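Local coordinates for protein methyltransferase (Geobacter sulfurreducens PCA, PDB 3C3P) that probably transfers methyl groups from S-adenosyl-L-methionine to hydroxyl oxygens of its substrates, as in related class I O-methyltransferases, at residues L150-L156 with L204-S210; A21-V25 with W72-R76. All coordinates share one frame; numbering follows the deposited sequence. Where two conformers were deposited one is given.

Following the chain from the N terminus, helix 8-16 comes first, and contact 2 starts soon afterwards at 21-25, where helix 23-34 begins. It closes at 72-76, on helix 69-75, after a loop that includes helix 42-55 and strand 59-63. Contact 1 opens only at 150-156 and closes at the C terminus with 204-210, enclosing helix 181-186 and strand 192-197. The two loops therefore run in series, neither nested nor crossed. Their centres lie about 25 Å apart on opposite sides of the chain's centre: contact 2 joins two helices flanking the sheet, whereas contact 1 pairs two neighbouring strands within it.

Contact 1: L150-L156 with L204-S210; sequences LAKNALL and LLGYRLS
L155 faces Y207 as a non-hydrogen-bonded pair and L156 faces G206 as a hydrogen-bonded pair, their strands running antiparallel at 161° with axes 4.6 Å apart. L156 N reaches G206 O at 2.8 Å, G206 N returns the bond to L156 O, and R208 N donates to A154 O. A type II beta turn from A151 to A154 presents N153 to the C-terminal end. Its ND2 makes two donations, one to R208 O at 2.9 Å and one to S210 OG at 3.1 Å, both acceptors lying close to the amide plane. That plane is only 19° from the Y207 ring, whose OH shares a water with N153 OD1. Replacing N153 by an alanine removes both donors and is likely to leave R208 O and S210 OG without these bonds and the tail freer to move. R208 bends at chi3 (84°), which turns its guanidinium back toward the turn; NE and NH2 both donate weakly to A151 O, while its CD packs 3.7 Å from L150 CD1. Y207 also packs on R53 of the second subunit. Antiparallel pairing of strand 154-159 with strand 203-208, in order 3-2-1-4-5-7-6, is the hallmark of the class I methyltransferase Rossmann-like fold.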
ATOM      1  N   LEU A 150       6.687 -16.850  -9.340  1.00 33.15           N
ATOM      2  CA  LEU A 150       6.154 -15.482  -9.405  1.00 32.97           C
ATOM      3  C   LEU A 150       6.012 -14.927 -10.816  1.00 32.21           C
ATOM      4  O   LEU A 150       6.816 -15.191 -11.698  1.00 31.67           O
ATOM      5  CB  LEU A 150       6.999 -14.503  -8.566  1.00 32.81           C
ATOM      6  CG  LEU A 150       7.121 -14.732  -7.058  1.00 33.42           C
ATOM      7  CD1 LEU A 150       7.976 -13.627  -6.464  1.00 33.55           C
ATOM      8  CD2 LEU A 150       5.746 -14.784  -6.403  1.00 32.88           C
ATOM      9  N   ALA A 151       4.946 -14.170 -11.012  1.00 30.45           N
ATOM     10  CA  ALA A 151       4.720 -13.502 -12.283  1.00 29.64           C
ATOM     11  C   ALA A 151       5.537 -12.233 -12.313  1.00 29.41           C
ATOM     12  O   ALA A 151       6.011 -11.746 -11.290  1.00 28.80           O
ATOM     13  CB  ALA A 151       3.267 -13.129 -12.452  1.00 29.32           C
ATOM     14  N   LYS A 152       5.712 -11.719 -13.519  1.00 29.62           N
ATOM     15  CA  LYS A 152       6.371 -10.440 -13.693  1.00 30.41           C
ATOM     16  C   LYS A 152       5.644  -9.420 -12.812  1.00 29.82           C
ATOM     17  O   LYS A 152       4.410  -9.348 -12.829  1.00 29.63           O
ATOM     18  CB  LYS A 152       6.266  -9.954 -15.140  1.00 30.77           C
ATOM     19  CG  LYS A 152       6.773  -8.528 -15.341  1.00 32.27           C
ATOM     20  CD  LYS A 152       6.673  -8.047 -16.789  1.00 33.89           C
ATOM     21  CE  LYS A 152       7.032  -6.574 -16.872  1.00 35.03           C
ATOM     22  NZ  LYS A 152       7.027  -6.070 -18.289  1.00 36.52           N
ATOM     23  N   ASN A 153       6.420  -8.640 -12.066  1.00 29.45           N
ATOM     24  CA  ASN A 153       5.890  -7.560 -11.217  1.00 29.30           C
ATOM     25  C   ASN A 153       4.943  -8.025 -10.106  1.00 29.50           C
ATOM     26  O   ASN A 153       4.033  -7.284  -9.669  1.00 29.37           O
ATOM     27  CB  ASN A 153       5.214  -6.440 -12.051  1.00 29.21           C
ATOM     28  CG  ASN A 153       6.168  -5.699 -13.001  1.00 29.88           C
ATOM     29  OD1 ASN A 153       5.716  -5.184 -14.031  1.00 28.28           O
ATOM     30  ND2 ASN A 153       7.461  -5.655 -12.680  1.00 29.22           N
ATOM     31  N   ALA A 154       5.149  -9.261  -9.671  1.00 29.52           N
ATOM     32  CA  ALA A 154       4.389  -9.797  -8.528  1.00 29.60           C
ATOM     33  C   ALA A 154       4.677  -8.973  -7.286  1.00 29.23           C
ATOM     34  O   ALA A 154       5.693  -8.308  -7.164  1.00 30.69           O
ATOM     35  CB  ALA A 154       4.744 -11.243  -8.237  1.00 27.93           C
ATOM     36  N   LEU A 155       3.753  -9.072  -6.350  1.00 29.07           N
ATOM     37  CA  LEU A 155       3.849  -8.409  -5.076  1.00 28.60           C
ATOM     38  C   LEU A 155       3.822  -9.406  -3.941  1.00 29.23           C
ATOM     39  O   LEU A 155       2.929 -10.253  -3.851  1.00 29.24           O
ATOM     40  CB  LEU A 155       2.643  -7.475  -4.878  1.00 29.10           C
ATOM     41  CG  LEU A 155       2.538  -6.701  -3.560  1.00 30.70           C
ATOM     42  CD1 LEU A 155       3.618  -5.632  -3.383  1.00 30.75           C
ATOM     43  CD2 LEU A 155       1.109  -6.087  -3.447  1.00 31.56           C
ATOM     44  N   LEU A 156       4.828  -9.261  -3.093  1.00 29.32           N
ATOM     45  CA  LEU A 156       4.980 -10.076  -1.905  0.50 29.45           C
ATOM     46  C   LEU A 156       4.409  -9.267  -0.758  1.00 28.26           C
ATOM     47  O   LEU A 156       4.702  -8.075  -0.618  1.00 29.26           O
ATOM     48  CB  LEU A 156       6.459 -10.383  -1.629  0.50 29.93           C
ATOM     49  CG  LEU A 156       6.781 -11.311  -0.468  0.50 30.17           C
ATOM     50  CD1 LEU A 156       6.345 -12.731  -0.814  0.50 31.23           C
ATOM     51  CD2 LEU A 156       8.264 -11.254  -0.190  0.50 30.73           C
ATOM     52  N   LEU A 204       5.484  -6.174   5.472  1.00 28.53           N
ATOM     53  CA  LEU A 204       6.575  -6.036   4.521  1.00 28.20           C
ATOM     54  C   LEU A 204       6.004  -6.214   3.121  1.00 29.13           C
ATOM     55  O   LEU A 204       5.313  -7.194   2.826  1.00 29.25           O
ATOM     56  CB  LEU A 204       7.669  -7.069   4.800  1.00 29.99           C
ATOM     57  CG  LEU A 204       8.908  -7.239   3.927  1.00 31.72           C
ATOM     58  CD1 LEU A 204       9.761  -5.981   3.825  1.00 32.11           C
ATOM     59  CD2 LEU A 204       9.772  -8.380   4.514  1.00 31.82           C
ATOM     60  N   LEU A 205       6.297  -5.241   2.269  1.00 29.51           N
ATOM     61  CA  LEU A 205       5.833  -5.265   0.889  1.00 29.72           C
ATOM     62  C   LEU A 205       7.035  -5.286  -0.028  1.00 30.24           C
ATOM     63  O   LEU A 205       7.972  -4.477   0.114  1.00 29.93           O
ATOM     64  CB  LEU A 205       4.973  -4.026   0.595  1.00 30.25           C
ATOM     65  CG  LEU A 205       3.744  -3.774   1.475  1.00 30.51           C
ATOM     66  CD1 LEU A 205       3.073  -2.397   1.179  1.00 30.69           C
ATOM     67  CD2 LEU A 205       2.760  -4.906   1.296  1.00 29.06           C
ATOM     68  N   GLY A 206       7.006  -6.240  -0.949  1.00 29.87           N
ATOM     69  CA  GLY A 206       8.067  -6.393  -1.961  1.00 30.25           C
ATOM     70  C   GLY A 206       7.511  -6.486  -3.365  1.00 29.74           C
ATOM     71  O   GLY A 206       6.794  -7.432  -3.711  1.00 30.14           O
ATOM     72  N   TYR A 207       7.850  -5.497  -4.178  1.00 28.72           N
ATOM     73  CA  TYR A 207       7.430  -5.452  -5.573  1.00 28.99           C
ATOM     74  C   TYR A 207       8.554  -5.999  -6.429  1.00 29.60           C
ATOM     75  O   TYR A 207       9.679  -5.524  -6.361  1.00 29.16           O
ATOM     76  CB  TYR A 207       7.115  -4.020  -5.986  1.00 28.68           C
ATOM     77  CG  TYR A 207       6.720  -3.822  -7.419  1.00 28.81           C
ATOM     78  CD1 TYR A 207       5.392  -3.984  -7.808  1.00 29.44           C
ATOM     79  CD2 TYR A 207       7.645  -3.460  -8.383  1.00 29.13           C
ATOM     80  CE1 TYR A 207       5.015  -3.813  -9.115  1.00 29.32           C
ATOM     81  CE2 TYR A 207       7.277  -3.281  -9.671  1.00 29.47           C
ATOM     82  CZ  TYR A 207       5.949  -3.443 -10.032  1.00 29.62           C
ATOM     83  OH  TYR A 207       5.577  -3.249 -11.327  1.00 30.23           O
ATOM     84  N   ARG A 208       8.228  -6.974  -7.259  1.00 29.91           N
ATOM     85  CA  ARG A 208       9.228  -7.597  -8.095  1.00 30.73           C
ATOM     86  C   ARG A 208       9.453  -6.748  -9.322  1.00 29.63           C
ATOM     87  O   ARG A 208       8.588  -6.594 -10.164  1.00 30.74           O
ATOM     88  CB  ARG A 208       8.818  -9.021  -8.442  1.00 33.67           C
ATOM     89  CG  ARG A 208      10.009  -9.835  -8.754  1.00 36.20           C
ATOM     90  CD  ARG A 208       9.737 -11.267  -8.674  1.00 39.95           C
ATOM     91  NE  ARG A 208       9.160 -11.711  -9.907  1.00 41.99           N
ATOM     92  CZ  ARG A 208       9.805 -12.369 -10.860  1.00 42.65           C
ATOM     93  NH1 ARG A 208      11.042 -12.786 -10.716  1.00 45.69           N
ATOM     94  NH2 ARG A 208       9.153 -12.682 -11.945  1.00 42.55           N
ATOM     95  N   LEU A 209      10.659  -6.215  -9.402  1.00 30.15           N
ATOM     96  CA  LEU A 209      11.082  -5.324 -10.500  1.00 29.59           C
ATOM     97  C   LEU A 209      11.064  -6.032 -11.854  1.00 28.24           C
ATOM     98  O   LEU A 209      11.262  -7.223 -11.939  1.00 26.85           O
ATOM     99  CB  LEU A 209      12.441  -4.675 -10.153  1.00 29.88           C
ATOM    100  CG  LEU A 209      12.428  -3.754  -8.933  1.00 29.43           C
ATOM    101  CD1 LEU A 209      13.840  -3.348  -8.554  1.00 30.89           C
ATOM    102  CD2 LEU A 209      11.567  -2.523  -9.173  1.00 30.54           C
ATOM    103  N   SER A 210      10.750  -5.263 -12.896  1.00 30.54           N
ATOM    104  CA  SER A 210      10.642  -5.768 -14.280  1.00 30.96           C
ATOM    105  C   SER A 210      11.951  -6.386 -14.755  1.00 32.97           C
ATOM    106  O   SER A 210      11.904  -7.322 -15.551  1.00 33.79           O
ATOM    107  CB  SER A 210      10.243  -4.653 -15.249  1.00 31.48           C
ATOM    108  OG  SER A 210       9.020  -4.046 -14.871  1.00 29.56           O
ATOM    109  OXT SER A 210      13.055  -5.983 -14.365  1.00 32.42           O
TER
HETATM  110  O   HOH W   1       5.811  -2.534 -14.483  1.00 28.89           O
HETATM  111  O   HOH W   2       9.261  -9.126 -12.418  1.00 31.13           O

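Contact 2: A21-V25 with W72-R76; sequences ADPVV and WWFAR. With PEG (di(hydroxyethyl)ether), chain N.
D22 and W72 both carry CG anti to the backbone N (chi1 -176° and -175°), which sends each side chain toward the other segment, while R76 bends at chi3, so that CD lies over one face of the W72 indole and the guanidinium edge meets D22 OD2. The N-capped start of helix 23-34 packs here against the last turn of helix 69-75 in the Rossmann-like methyltransferase fold. D22 occupies the N-cap position, its OD1 accepting from V24 N though the placing of OD1 is less sure, while OD2 forms a salt bridge with R76 NH1 at 3.2 Å. The carboxylate and guanidinium planes stand 89° apart, so the pairing uses a single oxygen. OD2 lies at the edge of the W72 ring, 3.5 Å from CZ2. V24 leans obliquely on the pyrrole side of that indole, its CG1 3.6 Å from W72 NE1, and V25 sits by the benzene side. W72 CZ3 lies over the centre of the W73 ring, and M100 of helix 91-104 touches V24 and W72. A di(hydroxyethyl)ether, probably from the crystallisation liquor, bridges the ion pair: its O1 donates weakly to D22 OD2 at 3.0 Å and accepts weakly from R76 NH1 at 3.4 Å.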
ATOM      1  N   ALA A  21     -18.670  -3.073  11.542  1.00 47.61           N
ATOM      2  CA  ALA A  21     -18.053  -4.377  11.270  1.00 48.92           C
ATOM      3  C   ALA A  21     -18.984  -5.405  10.634  1.00 49.20           C
ATOM      4  O   ALA A  21     -20.165  -5.473  10.935  1.00 49.95           O
ATOM      5  CB  ALA A  21     -17.437  -4.951  12.561  1.00 49.54           C
ATOM      6  N   ASP A  22     -18.394  -6.177   9.731  1.00 49.73           N
ATOM      7  CA  ASP A  22     -19.063  -7.265   9.012  1.00 49.54           C
ATOM      8  C   ASP A  22     -19.199  -8.383  10.052  1.00 49.40           C
ATOM      9  O   ASP A  22     -18.200  -8.758  10.673  1.00 48.73           O
ATOM     10  CB  ASP A  22     -18.219  -7.679   7.791  1.00 49.93           C
ATOM     11  CG  ASP A  22     -18.870  -8.754   6.913  1.00 50.36           C
ATOM     12  OD1 ASP A  22     -19.779  -9.488   7.356  1.00 50.59           O
ATOM     13  OD2 ASP A  22     -18.428  -8.883   5.754  1.00 50.74           O
ATOM     14  N   PRO A  23     -20.421  -8.924  10.268  1.00 49.03           N
ATOM     15  CA  PRO A  23     -20.539  -9.973  11.293  1.00 48.84           C
ATOM     16  C   PRO A  23     -19.734 -11.211  10.935  1.00 48.56           C
ATOM     17  O   PRO A  23     -19.371 -12.010  11.800  1.00 47.74           O
ATOM     18  CB  PRO A  23     -22.042 -10.279  11.328  1.00 49.10           C
ATOM     19  CG  PRO A  23     -22.562  -9.834  10.016  1.00 49.14           C
ATOM     20  CD  PRO A  23     -21.698  -8.690   9.572  1.00 49.28           C
ATOM     21  N   VAL A  24     -19.444 -11.327   9.649  1.00 48.59           N
ATOM     22  CA  VAL A  24     -18.655 -12.441   9.125  1.00 48.63           C
ATOM     23  C   VAL A  24     -17.280 -12.361   9.735  1.00 48.14           C
ATOM     24  O   VAL A  24     -16.693 -13.342  10.185  1.00 47.99           O
ATOM     25  CB  VAL A  24     -18.427 -12.344   7.614  1.00 48.67           C
ATOM     26  CG1 VAL A  24     -17.558 -13.491   7.159  1.00 49.04           C
ATOM     27  CG2 VAL A  24     -19.750 -12.340   6.849  1.00 49.30           C
ATOM     28  N   VAL A  25     -16.762 -11.145   9.694  1.00 48.32           N
ATOM     29  CA  VAL A  25     -15.435 -10.845  10.230  1.00 48.03           C
ATOM     30  C   VAL A  25     -15.444 -10.941  11.754  1.00 47.76           C
ATOM     31  O   VAL A  25     -14.508 -11.466  12.367  1.00 48.11           O
ATOM     32  CB  VAL A  25     -14.907  -9.449   9.763  1.00 48.33           C
ATOM     33  CG1 VAL A  25     -13.627  -9.083  10.484  1.00 48.17           C
ATOM     34  CG2 VAL A  25     -14.673  -9.428   8.251  1.00 48.24           C
ATOM     35  N   TRP A  72     -10.014 -14.529   2.864  1.00 30.65           N
ATOM     36  CA  TRP A  72     -11.310 -13.880   2.906  1.00 32.09           C
ATOM     37  C   TRP A  72     -11.160 -12.457   2.346  1.00 31.32           C
ATOM     38  O   TRP A  72     -11.949 -12.018   1.500  1.00 31.31           O
ATOM     39  CB  TRP A  72     -11.886 -13.913   4.322  1.00 33.40           C
ATOM     40  CG  TRP A  72     -13.218 -13.374   4.372  1.00 35.16           C
ATOM     41  CD1 TRP A  72     -14.400 -14.040   4.123  1.00 37.10           C
ATOM     42  CD2 TRP A  72     -13.571 -12.040   4.666  1.00 36.59           C
ATOM     43  NE1 TRP A  72     -15.460 -13.183   4.260  1.00 37.50           N
ATOM     44  CE2 TRP A  72     -14.975 -11.945   4.585  1.00 37.45           C
ATOM     45  CE3 TRP A  72     -12.845 -10.908   4.990  1.00 36.40           C
ATOM     46  CZ2 TRP A  72     -15.653 -10.761   4.831  1.00 38.06           C
ATOM     47  CZ3 TRP A  72     -13.528  -9.730   5.224  1.00 37.76           C
ATOM     48  CH2 TRP A  72     -14.902  -9.665   5.143  1.00 37.79           C
ATOM     49  N   TRP A  73     -10.114 -11.764   2.788  1.00 30.78           N
ATOM     50  CA  TRP A  73      -9.852 -10.371   2.343  1.00 30.73           C
ATOM     51  C   TRP A  73      -9.518 -10.307   0.866  1.00 29.75           C
ATOM     52  O   TRP A  73     -10.023  -9.465   0.118  1.00 28.28           O
ATOM     53  CB  TRP A  73      -8.742  -9.693   3.164  1.00 31.25           C
ATOM     54  CG  TRP A  73      -9.156  -9.410   4.574  1.00 31.42           C
ATOM     55  CD1 TRP A  73      -8.904 -10.180   5.676  1.00 32.30           C
ATOM     56  CD2 TRP A  73      -9.936  -8.304   5.022  1.00 30.67           C
ATOM     57  NE1 TRP A  73      -9.471  -9.598   6.794  1.00 32.61           N
ATOM     58  CE2 TRP A  73     -10.125  -8.459   6.415  1.00 31.84           C
ATOM     59  CE3 TRP A  73     -10.535  -7.216   4.378  1.00 32.22           C
ATOM     60  CZ2 TRP A  73     -10.840  -7.545   7.176  1.00 32.19           C
ATOM     61  CZ3 TRP A  73     -11.254  -6.316   5.136  1.00 32.45           C
ATOM     62  CH2 TRP A  73     -11.403  -6.491   6.525  1.00 32.03           C
ATOM     63  N   PHE A  74      -8.673 -11.235   0.448  1.00 28.78           N
ATOM     64  CA  PHE A  74      -8.262 -11.307  -0.960  1.00 28.97           C
ATOM     65  C   PHE A  74      -9.405 -11.719  -1.915  1.00 29.48           C
ATOM     66  O   PHE A  74      -9.525 -11.183  -3.031  1.00 29.89           O
ATOM     67  CB  PHE A  74      -7.070 -12.250  -1.155  1.00 28.51           C
ATOM     68  CG  PHE A  74      -5.782 -11.741  -0.573  1.00 29.90           C
ATOM     69  CD1 PHE A  74      -5.226 -10.551  -1.044  1.00 29.54           C
ATOM     70  CD2 PHE A  74      -5.074 -12.481   0.349  1.00 30.05           C
ATOM     71  CE1 PHE A  74      -4.016 -10.070  -0.550  1.00 29.95           C
ATOM     72  CE2 PHE A  74      -3.852 -12.005   0.839  1.00 31.05           C
ATOM     73  CZ  PHE A  74      -3.328 -10.804   0.383  1.00 30.35           C
ATOM     74  N   ALA A  75     -10.225 -12.678  -1.486  1.00 29.38           N
ATOM     75  CA  ALA A  75     -11.326 -13.181  -2.322  1.00 29.56           C
ATOM     76  C   ALA A  75     -12.302 -12.078  -2.701  1.00 30.02           C
ATOM     77  O   ALA A  75     -12.868 -12.058  -3.794  1.00 30.58           O
ATOM     78  CB  ALA A  75     -12.081 -14.339  -1.616  1.00 29.19           C
ATOM     79  N   ARG A  76     -12.473 -11.174  -1.765  1.00 31.12           N
ATOM     80  CA  ARG A  76     -13.396 -10.044  -1.906  1.00 33.24           C
ATOM     81  C   ARG A  76     -12.912  -9.009  -2.898  1.00 32.13           C
ATOM     82  O   ARG A  76     -13.693  -8.216  -3.406  1.00 29.51           O
ATOM     83  CB  ARG A  76     -13.587  -9.327  -0.555  1.00 36.17           C
ATOM     84  CG  ARG A  76     -14.149 -10.199   0.563  1.00 39.43           C
ATOM     85  CD  ARG A  76     -14.797  -9.369   1.682  1.00 42.20           C
ATOM     86  NE  ARG A  76     -15.762  -8.425   1.102  1.00 44.47           N
ATOM     87  CZ  ARG A  76     -16.781  -7.845   1.726  1.00 47.47           C
ATOM     88  NH1 ARG A  76     -17.113  -8.173   2.970  1.00 48.62           N
ATOM     89  NH2 ARG A  76     -17.531  -6.977   1.049  1.00 48.54           N
TER
HETATM   90  C1  PEG N 220     -20.211  -6.030   3.472  1.00 85.79           C
HETATM   91  O1  PEG N 220     -19.374  -6.306   4.598  1.00 85.60           O
HETATM   92  C2  PEG N 220     -20.735  -7.323   2.848  1.00 85.84           C
HETATM   93  O2  PEG N 220     -21.641  -7.010   1.787  1.00 85.91           O
HETATM   94  C3  PEG N 220     -22.998  -7.295   2.126  1.00 85.78           C
HETATM   95  C4  PEG N 220     -23.493  -6.385   3.254  1.00 85.71           C
HETATM   96  O4  PEG N 220     -23.334  -5.002   2.914  1.00 85.58           O